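PDB 4ESQ: Serine/threonine protein kinase from Mycobacterium tuberculosis, which probably phosphorylates serine and threonine residues of proteins with ATP, as a membrane receptor kinase whose extracellular sensor domain is the part in this structure. Local coordinates for residues A[100-105]-A[157-162]; A[116-121]-A[129-134]; A[83-88]-A[170-175]. All coordinates share one frame; numbering follows the deposited sequence.

Contact 1: residues A[100-105]-A[157-162]; sequences RAFVQT and RAMSVA
Val103 on the helix and Val161 on the strand mesh through their methyl groups, and the rest of this helix-on-sheet contact is built out from that pair. The Val103 branch that does the touching is CG2, which lies 3.8 Å from Val161 CB and reaches 4.0 Å to Met159 SD, so that a single methyl rests against two successive inward-facing strand residues. Met159 stretches toward the helix with CG anti to its backbone N (chi1 178°), and its chain bends only at the last torsion. The bend turns the methyl to the phenylalanine, where Met159 CE comes within 3.5 Å of Phe102 CE2. Met159 SD stands 4.7 Å from the centroid of the Phe102 ring and approaches it obliquely, a Met-aromatic contact in which the two side chains cross at about a right angle. At the exposed margin, Arg100 folds its guanidinium across Val161, whose CG1 sits 3.8 Å from the plane of the group, over its centre. The flat face of the arginine thus lies against a valine methyl at the edge of an otherwise buried interface.

A second shell packs around these groups. Tyr62 stacks on the Phe102 ring, Val166 of the adjoining strand touches both Val103 and Met159, and Pro139 packs against both Arg100 and Val161. On the reverse of the strand, the Ser160 and Thr140 hydroxyls are hydrogen-bonded to each other, while Ser160 and Ala162 touch Val188 of helix 179-192. Strand 154-162 is therefore enclosed by a helix on each face. The axis of segment 157-162 runs 8.3 Å from that of 100-105, at 156° to it, the nearly antiparallel alignment of a helix laid over a beta sheet in a layered alpha/beta/alpha fold.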
ATOM      1  N   ARG A 100       4.670  14.436  -3.606  1.00 12.62           N
ATOM      2  CA  ARG A 100       4.372  14.875  -2.244  1.00 13.36           C
ATOM      3  C   ARG A 100       2.913  15.313  -2.076  1.00 13.24           C
ATOM      4  O   ARG A 100       2.279  15.040  -1.056  1.00 13.60           O
ATOM      5  CB  ARG A 100       5.314  16.007  -1.832  1.00 18.07           C
ATOM      6  CG  ARG A 100       6.767  15.617  -1.947  1.00 18.58           C
ATOM      7  CD  ARG A 100       7.480  15.670  -0.623  1.00 27.19           C
ATOM      8  NE  ARG A 100       8.650  14.800  -0.633  1.00 28.45           N
ATOM      9  CZ  ARG A 100       9.284  14.383   0.458  1.00 22.05           C
ATOM     10  NH1 ARG A 100      10.334  13.578   0.339  1.00 19.85           N
ATOM     11  NH2 ARG A 100       8.862  14.766   1.661  1.00 20.74           N
ATOM     12  N   ALA A 101       2.383  16.001  -3.082  1.00 12.93           N
ATOM     13  CA  ALA A 101       1.008  16.474  -3.023  1.00 12.31           C
ATOM     14  C   ALA A 101       0.044  15.298  -2.885  1.00 12.16           C
ATOM     15  O   ALA A 101      -0.959  15.386  -2.174  1.00 12.04           O
ATOM     16  CB  ALA A 101       0.678  17.298  -4.253  1.00 15.80           C
ATOM     17  N   PHE A 102       0.352  14.192  -3.565  1.00 12.50           N
ATOM     18  CA  PHE A 102      -0.518  13.026  -3.483  1.00 13.69           C
ATOM     19  C   PHE A 102      -0.511  12.399  -2.089  1.00 14.23           C
ATOM     20  O   PHE A 102      -1.550  11.973  -1.592  1.00 12.91           O
ATOM     21  CB  PHE A 102      -0.175  11.962  -4.535  1.00 14.15           C
ATOM     22  CG  PHE A 102      -0.976  10.699  -4.368  1.00 11.93           C
ATOM     23  CD1 PHE A 102      -2.317  10.665  -4.725  1.00 17.36           C
ATOM     24  CD2 PHE A 102      -0.408   9.567  -3.809  1.00 12.81           C
ATOM     25  CE1 PHE A 102      -3.075   9.511  -4.541  1.00 14.66           C
ATOM     26  CE2 PHE A 102      -1.149   8.411  -3.628  1.00 16.71           C
ATOM     27  CZ  PHE A 102      -2.485   8.376  -3.995  1.00 11.63           C
ATOM     28  N   VAL A 103       0.658  12.338  -1.460  1.00 12.22           N
ATOM     29  CA  VAL A 103       0.731  11.805  -0.107  1.00 10.39           C
ATOM     30  C   VAL A 103       0.013  12.728   0.871  1.00 12.03           C
ATOM     31  O   VAL A 103      -0.648  12.264   1.797  1.00 13.10           O
ATOM     32  CB  VAL A 103       2.190  11.549   0.347  1.00 12.14           C
ATOM     33  CG1 VAL A 103       2.224  10.973   1.757  1.00 11.58           C
ATOM     34  CG2 VAL A 103       2.878  10.605  -0.613  1.00 13.31           C
ATOM     35  N   GLN A 104       0.111  14.035   0.656  1.00 11.38           N
ATOM     36  CA  GLN A 104      -0.606  14.970   1.513  1.00 13.79           C
ATOM     37  C   GLN A 104      -2.112  14.758   1.369  1.00 14.22           C
ATOM     38  O   GLN A 104      -2.851  14.741   2.360  1.00 14.84           O
ATOM     39  CB  GLN A 104      -0.232  16.413   1.174  1.00 18.16           C
ATOM     40  CG  GLN A 104      -0.835  17.408   2.137  1.00 19.85           C
ATOM     41  CD  GLN A 104      -0.247  17.274   3.525  1.00 25.38           C
ATOM     42  OE1 GLN A 104       0.976  17.267   3.697  1.00 28.56           O
ATOM     43  NE2 GLN A 104      -1.112  17.159   4.527  1.00 26.89           N
ATOM     44  N   THR A 105      -2.571  14.583   0.133  1.00 10.38           N
ATOM     45  CA  THR A 105      -3.985  14.328  -0.093  1.00 13.69           C
ATOM     46  C   THR A 105      -4.375  13.042   0.608  1.00 12.88           C
ATOM     47  O   THR A 105      -5.418  12.970   1.252  1.00 14.16           O
ATOM     48  CB  THR A 105      -4.314  14.219  -1.585  1.00 12.40           C
ATOM     49  OG1 THR A 105      -4.227  15.517  -2.188  1.00 14.88           O
ATOM     50  CG2 THR A 105      -5.714  13.687  -1.777  1.00 16.73           C
ATOM     51  N   ARG A 157      -1.670  -0.359   6.287  1.00 12.47           N
ATOM     52  CA  ARG A 157      -1.377   0.440   5.104  1.00 13.06           C
ATOM     53  C   ARG A 157      -0.210   1.365   5.431  1.00 11.37           C
ATOM     54  O   ARG A 157      -0.135   1.921   6.531  1.00 12.27           O
ATOM     55  CB  ARG A 157      -2.599   1.275   4.698  1.00 13.12           C
ATOM     56  CG  ARG A 157      -3.752   0.470   4.092  1.00 12.14           C
ATOM     57  CD  ARG A 157      -3.482   0.096   2.643  1.00 16.35           C
ATOM     58  NE  ARG A 157      -3.665   1.208   1.708  1.00 16.41           N
ATOM     59  CZ  ARG A 157      -2.679   1.822   1.062  1.00 11.90           C
ATOM     60  NH1 ARG A 157      -1.410   1.453   1.266  1.00 12.66           N
ATOM     61  NH2 ARG A 157      -2.952   2.810   0.214  1.00 11.31           N
ATOM     62  N   ALA A 158       0.710   1.530   4.487  1.00 10.04           N
ATOM     63  CA  ALA A 158       1.761   2.527   4.654  1.00 10.64           C
ATOM     64  C   ALA A 158       1.970   3.241   3.336  1.00 10.19           C
ATOM     65  O   ALA A 158       1.979   2.615   2.274  1.00 12.78           O
ATOM     66  CB  ALA A 158       3.057   1.885   5.111  1.00 12.18           C
ATOM     67  N   MET A 159       2.133   4.554   3.404  1.00  9.86           N
ATOM     68  CA  MET A 159       2.470   5.325   2.216  1.00  9.70           C
ATOM     69  C   MET A 159       3.579   6.288   2.566  1.00 12.38           C
ATOM     70  O   MET A 159       3.578   6.886   3.643  1.00 12.51           O
ATOM     71  CB  MET A 159       1.257   6.102   1.693  1.00 10.84           C
ATOM     72  CG  MET A 159       1.561   6.969   0.473  1.00 11.17           C
ATOM     73  SD  MET A 159       0.088   7.788  -0.185  1.00 14.62           S
ATOM     74  CE  MET A 159      -0.841   6.374  -0.776  1.00 17.03           C
ATOM     75  N   SER A 160       4.531   6.423   1.658  1.00  9.96           N
ATOM     76  CA  SER A 160       5.592   7.403   1.832  1.00 11.67           C
ATOM     77  C   SER A 160       5.973   7.958   0.469  1.00 11.56           C
ATOM     78  O   SER A 160       5.418   7.561  -0.565  1.00 10.73           O
ATOM     79  CB  SER A 160       6.806   6.779   2.528  1.00 14.11           C
ATOM     80  OG  SER A 160       7.645   7.783   3.108  1.00 14.38           O
ATOM     81  N   VAL A 161       6.919   8.888   0.467  1.00 11.85           N
ATOM     82  CA  VAL A 161       7.390   9.480  -0.768  1.00 10.52           C
ATOM     83  C   VAL A 161       8.868   9.767  -0.616  1.00 11.77           C
ATOM     84  O   VAL A 161       9.325  10.176   0.455  1.00 13.92           O
ATOM     85  CB  VAL A 161       6.624  10.772  -1.109  1.00 12.27           C
ATOM     86  CG1 VAL A 161       6.484  11.650   0.131  1.00 15.58           C
ATOM     87  CG2 VAL A 161       7.306  11.532  -2.248  1.00 14.57           C
ATOM     88  N   ALA A 162       9.612   9.512  -1.683  1.00 13.30           N
ATOM     89  CA  ALA A 162      11.012   9.902  -1.766  1.00 12.59           C
ATOM     90  C   ALA A 162      11.254  10.298  -3.216  1.00 14.50           C
ATOM     91  O   ALA A 162      10.787   9.618  -4.129  1.00 11.71           O
ATOM     92  CB  ALA A 162      11.910   8.761  -1.369  1.00 13.64           C
TER

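Contact 2: residues A[116-121]-A[129-134]; sequences KTVTVT and WTFADV
The rings of Phe131 and Trp129 are each met obliquely by a valine of the partner strand. Phe131 brings CE2 to within 3.8 Å of Val118 CG2, the valine methyl that lies between its own backbone N and carbonyl carbon. Two residues further on, Val120 CG2 approaches Trp129 CD1 at 4.0 Å. Leu54 of helix 51-54 touches both valines and Phe131, closing over this side of the strands, while Asp145 on strand 141-147 meets both aromatic residues. The Trp129 side chain is also about 6 Å from a bound buffer molecule and about 8 Å from a terbium(III) ion.

All this hangs on a beta hairpin, strands 117-122 and 125-131. Val118 and Trp129 form one of its antiparallel hydrogen-bonded pairs: Val118 N donates to Trp129 O at 2.8 Å, and Trp129 N returns a bond to Val118 O. Beyond them, Phe131 N bonds to Lys116 O in a nearly straight 171° arrangement. Thr117 and Thr130, the intervening non-hydrogen-bonded pair, project from the other face of the sheet. Both carry OG1 anti to the carbonyl carbon (chi1 -57° and -56°), and the hydroxyls share a hydrogen bond of 2.9 Å in which either may be the donor.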
ATOM      1  N   LYS A 116     -12.915   4.628  12.535  1.00 17.01           N
ATOM      2  CA  LYS A 116     -14.237   4.302  11.996  1.00 19.86           C
ATOM      3  C   LYS A 116     -14.295   2.896  11.409  1.00 18.85           C
ATOM      4  O   LYS A 116     -13.288   2.346  10.972  1.00 16.49           O
ATOM      5  CB  LYS A 116     -14.642   5.312  10.918  1.00 16.76           C
ATOM      6  CG  LYS A 116     -14.727   6.747  11.396  1.00 18.00           C
ATOM      7  CD  LYS A 116     -15.143   7.669  10.257  1.00 13.27           C
ATOM      8  CE  LYS A 116     -15.146   9.125  10.685  1.00 17.59           C
ATOM      9  NZ  LYS A 116     -15.625   9.993   9.575  1.00 18.98           N
ATOM     10  N   THR A 117     -15.488   2.308  11.412  1.00 19.54           N
ATOM     11  CA  THR A 117     -15.717   1.067  10.693  1.00 20.73           C
ATOM     12  C   THR A 117     -16.406   1.392   9.370  1.00 20.21           C
ATOM     13  O   THR A 117     -17.333   2.196   9.336  1.00 23.82           O
ATOM     14  CB  THR A 117     -16.580   0.084  11.512  1.00 18.64           C
ATOM     15  OG1 THR A 117     -15.955  -0.171  12.775  1.00 19.72           O
ATOM     16  CG2 THR A 117     -16.745  -1.236  10.763  1.00 16.84           C
ATOM     17  N   VAL A 118     -15.929   0.792   8.281  1.00 15.47           N
ATOM     18  CA  VAL A 118     -16.552   0.943   6.970  1.00 15.37           C
ATOM     19  C   VAL A 118     -17.030  -0.415   6.454  1.00 15.84           C
ATOM     20  O   VAL A 118     -16.511  -1.463   6.863  1.00 14.99           O
ATOM     21  CB  VAL A 118     -15.585   1.586   5.933  1.00 16.59           C
ATOM     22  CG1 VAL A 118     -15.226   3.001   6.361  1.00 18.21           C
ATOM     23  CG2 VAL A 118     -14.325   0.734   5.753  1.00 13.75           C
ATOM     24  N   THR A 119     -18.043  -0.389   5.590  1.00 15.08           N
ATOM     25  CA  THR A 119     -18.531  -1.586   4.921  1.00 14.67           C
ATOM     26  C   THR A 119     -17.922  -1.616   3.521  1.00 15.27           C
ATOM     27  O   THR A 119     -17.916  -0.606   2.816  1.00 15.68           O
ATOM     28  CB  THR A 119     -20.075  -1.572   4.804  1.00 15.54           C
ATOM     29  OG1 THR A 119     -20.658  -1.422   6.105  1.00 19.60           O
ATOM     30  CG2 THR A 119     -20.583  -2.857   4.195  1.00 18.25           C
ATOM     31  N   VAL A 120     -17.395  -2.765   3.122  1.00 15.77           N
ATOM     32  CA  VAL A 120     -16.773  -2.888   1.810  1.00 15.07           C
ATOM     33  C   VAL A 120     -17.449  -3.993   1.019  1.00 18.31           C
ATOM     34  O   VAL A 120     -17.615  -5.104   1.515  1.00 23.36           O
ATOM     35  CB  VAL A 120     -15.278  -3.229   1.932  1.00 18.85           C
ATOM     36  CG1 VAL A 120     -14.635  -3.272   0.551  1.00 27.37           C
ATOM     37  CG2 VAL A 120     -14.582  -2.215   2.815  1.00 19.72           C
ATOM     38  N   THR A 121     -17.837  -3.691  -0.212  1.00 20.13           N
ATOM     39  CA  THR A 121     -18.477  -4.695  -1.048  1.00 24.72           C
ATOM     40  C   THR A 121     -17.622  -4.955  -2.274  1.00 22.95           C
ATOM     41  O   THR A 121     -17.211  -4.029  -2.975  1.00 18.48           O
ATOM     42  CB  THR A 121     -19.897  -4.280  -1.468  1.00 19.50           C
ATOM     43  OG1 THR A 121     -20.679  -4.004  -0.299  1.00 23.43           O
ATOM     44  CG2 THR A 121     -20.567  -5.405  -2.261  1.00 23.55           C
ATOM     45  N   TRP A 129     -14.649  -3.374   7.961  1.00 15.03           N
ATOM     46  CA  TRP A 129     -13.264  -3.170   8.376  1.00 12.81           C
ATOM     47  C   TRP A 129     -13.178  -1.952   9.280  1.00 14.05           C
ATOM     48  O   TRP A 129     -13.795  -0.926   8.996  1.00 15.22           O
ATOM     49  CB  TRP A 129     -12.364  -2.947   7.165  1.00 14.17           C
ATOM     50  CG  TRP A 129     -12.123  -4.158   6.334  1.00 16.80           C
ATOM     51  CD1 TRP A 129     -12.988  -4.727   5.435  1.00 22.91           C
ATOM     52  CD2 TRP A 129     -10.923  -4.945   6.291  1.00 19.82           C
ATOM     53  NE1 TRP A 129     -12.398  -5.826   4.842  1.00 22.06           N
ATOM     54  CE2 TRP A 129     -11.133  -5.978   5.352  1.00 25.93           C
ATOM     55  CE3 TRP A 129      -9.690  -4.876   6.958  1.00 18.03           C
ATOM     56  CZ2 TRP A 129     -10.157  -6.937   5.066  1.00 23.83           C
ATOM     57  CZ3 TRP A 129      -8.724  -5.835   6.673  1.00 19.00           C
ATOM     58  CH2 TRP A 129      -8.965  -6.848   5.735  1.00 21.75           C
ATOM     59  N   THR A 130     -12.390  -2.060  10.351  1.00 13.32           N
ATOM     60  CA  THR A 130     -12.263  -0.981  11.328  1.00 12.12           C
ATOM     61  C   THR A 130     -10.862  -0.364  11.281  1.00 14.60           C
ATOM     62  O   THR A 130      -9.880  -1.082  11.408  1.00 16.98           O
ATOM     63  CB  THR A 130     -12.504  -1.515  12.755  1.00 15.83           C
ATOM     64  OG1 THR A 130     -13.785  -2.157  12.827  1.00 18.66           O
ATOM     65  CG2 THR A 130     -12.452  -0.384  13.752  1.00 22.08           C
ATOM     66  N   PHE A 131     -10.781   0.957  11.102  1.00 13.12           N
ATOM     67  CA  PHE A 131      -9.493   1.657  11.088  1.00 10.47           C
ATOM     68  C   PHE A 131      -9.069   2.075  12.496  1.00 17.42           C
ATOM     69  O   PHE A 131      -9.894   2.527  13.296  1.00 13.15           O
ATOM     70  CB  PHE A 131      -9.568   2.912  10.226  1.00 12.25           C
ATOM     71  CG  PHE A 131      -9.767   2.635   8.776  1.00 13.16           C
ATOM     72  CD1 PHE A 131      -8.692   2.258   7.984  1.00 12.15           C
ATOM     73  CD2 PHE A 131     -11.014   2.767   8.197  1.00 18.22           C
ATOM     74  CE1 PHE A 131      -8.865   2.001   6.624  1.00 17.60           C
ATOM     75  CE2 PHE A 131     -11.193   2.521   6.837  1.00 21.95           C
ATOM     76  CZ  PHE A 131     -10.117   2.134   6.060  1.00 15.45           C
ATOM     77  N   ALA A 132      -7.775   1.941  12.774  1.00 15.12           N
ATOM     78  CA  ALA A 132      -7.181   2.535  13.966  1.00 16.45           C
ATOM     79  C   ALA A 132      -6.883   4.003  13.672  1.00 15.03           C
ATOM     80  O   ALA A 132      -7.421   4.575  12.720  1.00 13.67           O
ATOM     81  CB  ALA A 132      -5.914   1.786  14.346  1.00 16.70           C
ATOM     82  N   ASP A 133      -6.027   4.626  14.472  1.00 16.17           N
ATOM     83  CA  ASP A 133      -5.631   5.997  14.174  1.00 17.47           C
ATOM     84  C   ASP A 133      -4.486   6.030  13.158  1.00 14.91           C
ATOM     85  O   ASP A 133      -3.722   5.076  13.028  1.00 15.92           O
ATOM     86  CB  ASP A 133      -5.259   6.765  15.447  1.00 17.66           C
ATOM     87  CG  ASP A 133      -6.481   7.291  16.194  1.00 32.79           C
ATOM     88  OD1 ASP A 133      -7.612   7.176  15.667  1.00 29.97           O
ATOM     89  OD2 ASP A 133      -6.311   7.833  17.305  1.00 41.44           O
ATOM     90  N   VAL A 134      -4.399   7.122  12.412  1.00 11.83           N
ATOM     91  CA  VAL A 134      -3.314   7.294  11.465  1.00 14.96           C
ATOM     92  C   VAL A 134      -2.032   7.604  12.224  1.00 16.10           C
ATOM     93  O   VAL A 134      -2.004   8.471  13.103  1.00 16.70           O
ATOM     94  CB  VAL A 134      -3.606   8.430  10.458  1.00 16.39           C
ATOM     95  CG1 VAL A 134      -2.387   8.687   9.592  1.00 16.52           C
ATOM     96  CG2 VAL A 134      -4.807   8.081   9.594  1.00 15.73           C
TER

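Contact 3: residues A[83-88]-A[170-175]; sequences EHWVNQ and NACGYQ
Trp85 has CG anti to its backbone N (chi1 -173°), whereas Cys172 has SG anti to its carbonyl carbon (chi1 -51°); with CG and SG so placed, indole and sulfur meet on one face of an antiparallel sheet. The sulfur-aromatic contact is oblique, with Cys172 SG 3.8 Å from Trp85 CE3. The same sulfur is tied to Cys155, so a disulfide joining strands 154-162 and 165-173 sits beside the indole. Farther along the ring, Trp85 CZ3 lies near ND2 of Asn170, whose amide stands almost perpendicular to it, the planes 84° apart.

Beneath these groups, Trp85 with Cys172 and Asn87 with Asn170 are hydrogen-bonded pairs, each with two reciprocal backbone bonds; Asn87 N, for example, donates to Asn170 O at 2.8 Å. Between them, Val86 and Ala171 point to the opposite face, where Ile183 and Ala180 of helix 179-192 touch them respectively. Near the strand ends a water bridges the two segments, donating to Glu83 O at 2.6 Å and accepting from Tyr174 N. The Tyr174 side chain lies about 4 Å from a bound buffer molecule. Another water, in plane at the edge of the Trp85 ring, accepts from Asn87 ND2 at 3.3 Å and from Asn170 ND2 at 3.2 Å.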
ATOM      1  N   GLU A  83      -0.847 -17.316   5.564  1.00 14.65           N
ATOM      2  CA  GLU A  83      -0.706 -16.590   6.827  1.00 13.83           C
ATOM      3  C   GLU A  83      -0.358 -15.116   6.626  1.00 12.97           C
ATOM      4  O   GLU A  83      -0.619 -14.291   7.506  1.00 12.94           O
ATOM      5  CB  GLU A  83       0.361 -17.247   7.715  1.00 19.64           C
ATOM      6  CG  GLU A  83      -0.011 -18.642   8.223  1.00 21.91           C
ATOM      7  CD  GLU A  83      -1.077 -18.614   9.307  1.00 24.56           C
ATOM      8  OE1 GLU A  83      -1.102 -17.653  10.108  1.00 19.76           O
ATOM      9  OE2 GLU A  83      -1.895 -19.557   9.354  1.00 29.43           O
ATOM     10  N   HIS A  84       0.228 -14.791   5.471  1.00 12.29           N
ATOM     11  CA  HIS A  84       0.719 -13.435   5.213  1.00 12.39           C
ATOM     12  C   HIS A  84       0.405 -13.016   3.780  1.00 14.00           C
ATOM     13  O   HIS A  84       0.377 -13.847   2.874  1.00 13.17           O
ATOM     14  CB  HIS A  84       2.232 -13.375   5.420  1.00 13.48           C
ATOM     15  CG  HIS A  84       2.679 -13.879   6.756  1.00 12.97           C
ATOM     16  ND1 HIS A  84       3.213 -15.137   6.935  1.00 12.55           N
ATOM     17  CD2 HIS A  84       2.663 -13.302   7.981  1.00 12.73           C
ATOM     18  CE1 HIS A  84       3.520 -15.308   8.209  1.00 15.63           C
ATOM     19  NE2 HIS A  84       3.190 -14.210   8.867  1.00 15.92           N
ATOM     20  N   TRP A  85       0.191 -11.721   3.571  1.00 13.17           N
ATOM     21  CA  TRP A  85      -0.144 -11.213   2.245  1.00 10.01           C
ATOM     22  C   TRP A  85       0.385  -9.794   2.131  1.00 11.91           C
ATOM     23  O   TRP A  85       0.140  -8.974   3.017  1.00 13.19           O
ATOM     24  CB  TRP A  85      -1.664 -11.220   2.079  1.00 11.15           C
ATOM     25  CG  TRP A  85      -2.195 -10.885   0.718  1.00 14.65           C
ATOM     26  CD1 TRP A  85      -2.494 -11.763  -0.292  1.00 13.45           C
ATOM     27  CD2 TRP A  85      -2.536  -9.582   0.228  1.00 12.84           C
ATOM     28  NE1 TRP A  85      -2.989 -11.079  -1.384  1.00 12.23           N
ATOM     29  CE2 TRP A  85      -3.025  -9.741  -1.086  1.00 13.43           C
ATOM     30  CE3 TRP A  85      -2.469  -8.293   0.772  1.00 13.02           C
ATOM     31  CZ2 TRP A  85      -3.435  -8.656  -1.871  1.00 12.14           C
ATOM     32  CZ3 TRP A  85      -2.890  -7.222  -0.005  1.00 13.80           C
ATOM     33  CH2 TRP A  85      -3.360  -7.413  -1.313  1.00 12.02           C
ATOM     34  N   VAL A  86       1.123  -9.504   1.060  1.00  9.93           N
ATOM     35  CA  VAL A  86       1.691  -8.172   0.889  1.00 13.55           C
ATOM     36  C   VAL A  86       1.417  -7.658  -0.504  1.00 12.19           C
ATOM     37  O   VAL A  86       1.629  -8.371  -1.482  1.00 13.00           O
ATOM     38  CB  VAL A  86       3.216  -8.179   1.119  1.00 13.36           C
ATOM     39  CG1 VAL A  86       3.868  -6.894   0.560  1.00 14.24           C
ATOM     40  CG2 VAL A  86       3.526  -8.378   2.597  1.00 11.63           C
ATOM     41  N   ASN A  87       0.944  -6.419  -0.591  1.00 10.97           N
ATOM     42  CA  ASN A  87       0.834  -5.716  -1.860  1.00 11.78           C
ATOM     43  C   ASN A  87       1.758  -4.507  -1.739  1.00 12.16           C
ATOM     44  O   ASN A  87       1.524  -3.625  -0.904  1.00 10.98           O
ATOM     45  CB  ASN A  87      -0.608  -5.265  -2.114  1.00 12.14           C
ATOM     46  CG  ASN A  87      -0.828  -4.696  -3.527  1.00 14.60           C
ATOM     47  OD1 ASN A  87       0.115  -4.445  -4.276  1.00 13.29           O
ATOM     48  ND2 ASN A  87      -2.090  -4.494  -3.885  1.00 18.83           N
ATOM     49  N   GLN A  88       2.822  -4.496  -2.534  1.00  9.40           N
ATOM     50  CA  GLN A  88       3.775  -3.391  -2.521  1.00 10.26           C
ATOM     51  C   GLN A  88       3.806  -2.754  -3.890  1.00 10.98           C
ATOM     52  O   GLN A  88       3.843  -3.447  -4.899  1.00 11.36           O
ATOM     53  CB  GLN A  88       5.183  -3.868  -2.135  1.00 11.23           C
ATOM     54  CG  GLN A  88       5.630  -5.129  -2.859  1.00  9.35           C
ATOM     55  CD  GLN A  88       7.133  -5.367  -2.749  1.00 12.72           C
ATOM     56  OE1 GLN A  88       7.904  -4.457  -2.450  1.00 11.35           O
ATOM     57  NE2 GLN A  88       7.548  -6.587  -3.026  1.00 10.59           N
ATOM     58  N   ASN A 170       0.446  -2.417   1.376  1.00 10.95           N
ATOM     59  CA  ASN A 170      -0.561  -3.041   2.226  1.00 11.70           C
ATOM     60  C   ASN A 170       0.008  -4.361   2.690  1.00 12.01           C
ATOM     61  O   ASN A 170       0.410  -5.192   1.862  1.00 14.86           O
ATOM     62  CB  ASN A 170      -1.858  -3.264   1.438  1.00 12.63           C
ATOM     63  CG  ASN A 170      -3.072  -3.470   2.339  1.00 15.97           C
ATOM     64  OD1 ASN A 170      -3.030  -3.194   3.539  1.00 13.60           O
ATOM     65  ND2 ASN A 170      -4.164  -3.937   1.753  1.00 13.07           N
ATOM     66  N   ALA A 171       0.112  -4.544   4.004  1.00  7.75           N
ATOM     67  CA  ALA A 171       0.680  -5.773   4.547  1.00  9.89           C
ATOM     68  C   ALA A 171      -0.307  -6.377   5.536  1.00 10.34           C
ATOM     69  O   ALA A 171      -0.721  -5.710   6.489  1.00 11.60           O
ATOM     70  CB  ALA A 171       2.024  -5.498   5.228  1.00 11.70           C
ATOM     71  N   CYS A 172      -0.674  -7.638   5.313  1.00 10.82           N
ATOM     72  CA  CYS A 172      -1.764  -8.267   6.058  1.00  8.65           C
ATOM     73  C   CYS A 172      -1.361  -9.585   6.702  1.00 10.61           C
ATOM     74  O   CYS A 172      -0.534 -10.322   6.172  1.00 11.98           O
ATOM     75  CB  CYS A 172      -2.964  -8.510   5.139  1.00 11.89           C
ATOM     76  SG  CYS A 172      -3.512  -7.059   4.169  1.00 13.92           S
ATOM     77  N   GLY A 173      -1.978  -9.891   7.834  1.00 12.38           N
ATOM     78  CA  GLY A 173      -1.661 -11.111   8.560  1.00 10.86           C
ATOM     79  C   GLY A 173      -2.373 -11.138   9.893  1.00 15.61           C
ATOM     80  O   GLY A 173      -3.227 -10.291  10.160  1.00 11.83           O
ATOM     81  N   TYR A 174      -2.030 -12.108  10.737  1.00 14.24           N
ATOM     82  CA  TYR A 174      -2.659 -12.212  12.051  1.00 14.65           C
ATOM     83  C   TYR A 174      -1.867 -11.497  13.148  1.00 14.58           C
ATOM     84  O   TYR A 174      -2.383 -11.289  14.251  1.00 15.96           O
ATOM     85  CB  TYR A 174      -2.833 -13.676  12.446  1.00 16.10           C
ATOM     86  CG  TYR A 174      -3.843 -14.424  11.623  1.00 15.41           C
ATOM     87  CD1 TYR A 174      -5.196 -14.375  11.944  1.00 19.26           C
ATOM     88  CD2 TYR A 174      -3.453 -15.192  10.535  1.00 16.35           C
ATOM     89  CE1 TYR A 174      -6.132 -15.062  11.196  1.00 19.29           C
ATOM     90  CE2 TYR A 174      -4.389 -15.887   9.782  1.00 15.78           C
ATOM     91  CZ  TYR A 174      -5.724 -15.815  10.122  1.00 22.39           C
ATOM     92  OH  TYR A 174      -6.670 -16.494   9.389  1.00 27.78           O
ATOM     93  N   GLN A 175      -0.624 -11.133  12.850  1.00 14.08           N
ATOM     94  CA  GLN A 175       0.271 -10.523  13.830  1.00 14.49           C
ATOM     95  C   GLN A 175       0.855  -9.224  13.320  1.00 14.33           C
ATOM     96  O   GLN A 175       2.072  -9.029  13.358  1.00 17.83           O
ATOM     97  CB  GLN A 175       1.435 -11.464  14.161  1.00 19.44           C
ATOM     98  CG  GLN A 175       1.089 -12.599  15.085  1.00 25.58           C
ATOM     99  CD  GLN A 175       2.298 -13.456  15.422  1.00 27.02           C
ATOM    100  OE1 GLN A 175       3.116 -13.762  14.561  1.00 32.46           O
ATOM    101  NE2 GLN A 175       2.413 -13.846  16.682  1.00 35.06           N
TER
HETATM  102  O   HOH W   1       0.014 -13.909  10.016  1.00 14.81           O
HETATM  103  O   HOH W   2       3.720 -14.166  11.553  1.00 24.40           O
HETATM  104  O   HOH W   3      -4.094  -3.629  -1.421  1.00  7.58           O

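How the contacts relate
The three contacts illustrate how one antiparallel sheet can organise a small domain. All lie in the PknH-like extracellular domain, nested along the chain: contact 3 closes the longest loop, with contact 1 inside it and contact 2 innermost. Contact 3 joins strands 84-92 and 165-173; strand 154-162 of contact 1 is next in the sheet, then 141-147, then the hairpin of contact 2. Helix 96-111 follows strand 84-92 and precedes strand 117-122. Centres lie 17 to 20 Å apart. Contacts 1 and 3 touch, Arg157 CD being 3.4 Å from Asn170 OD1; the nearest atoms of contact 2 lie about 6 Å from either. Bound buffer near contacts 2 and 3, probably from the crystallisation liquor, may mark the sensor domain's binding cleft.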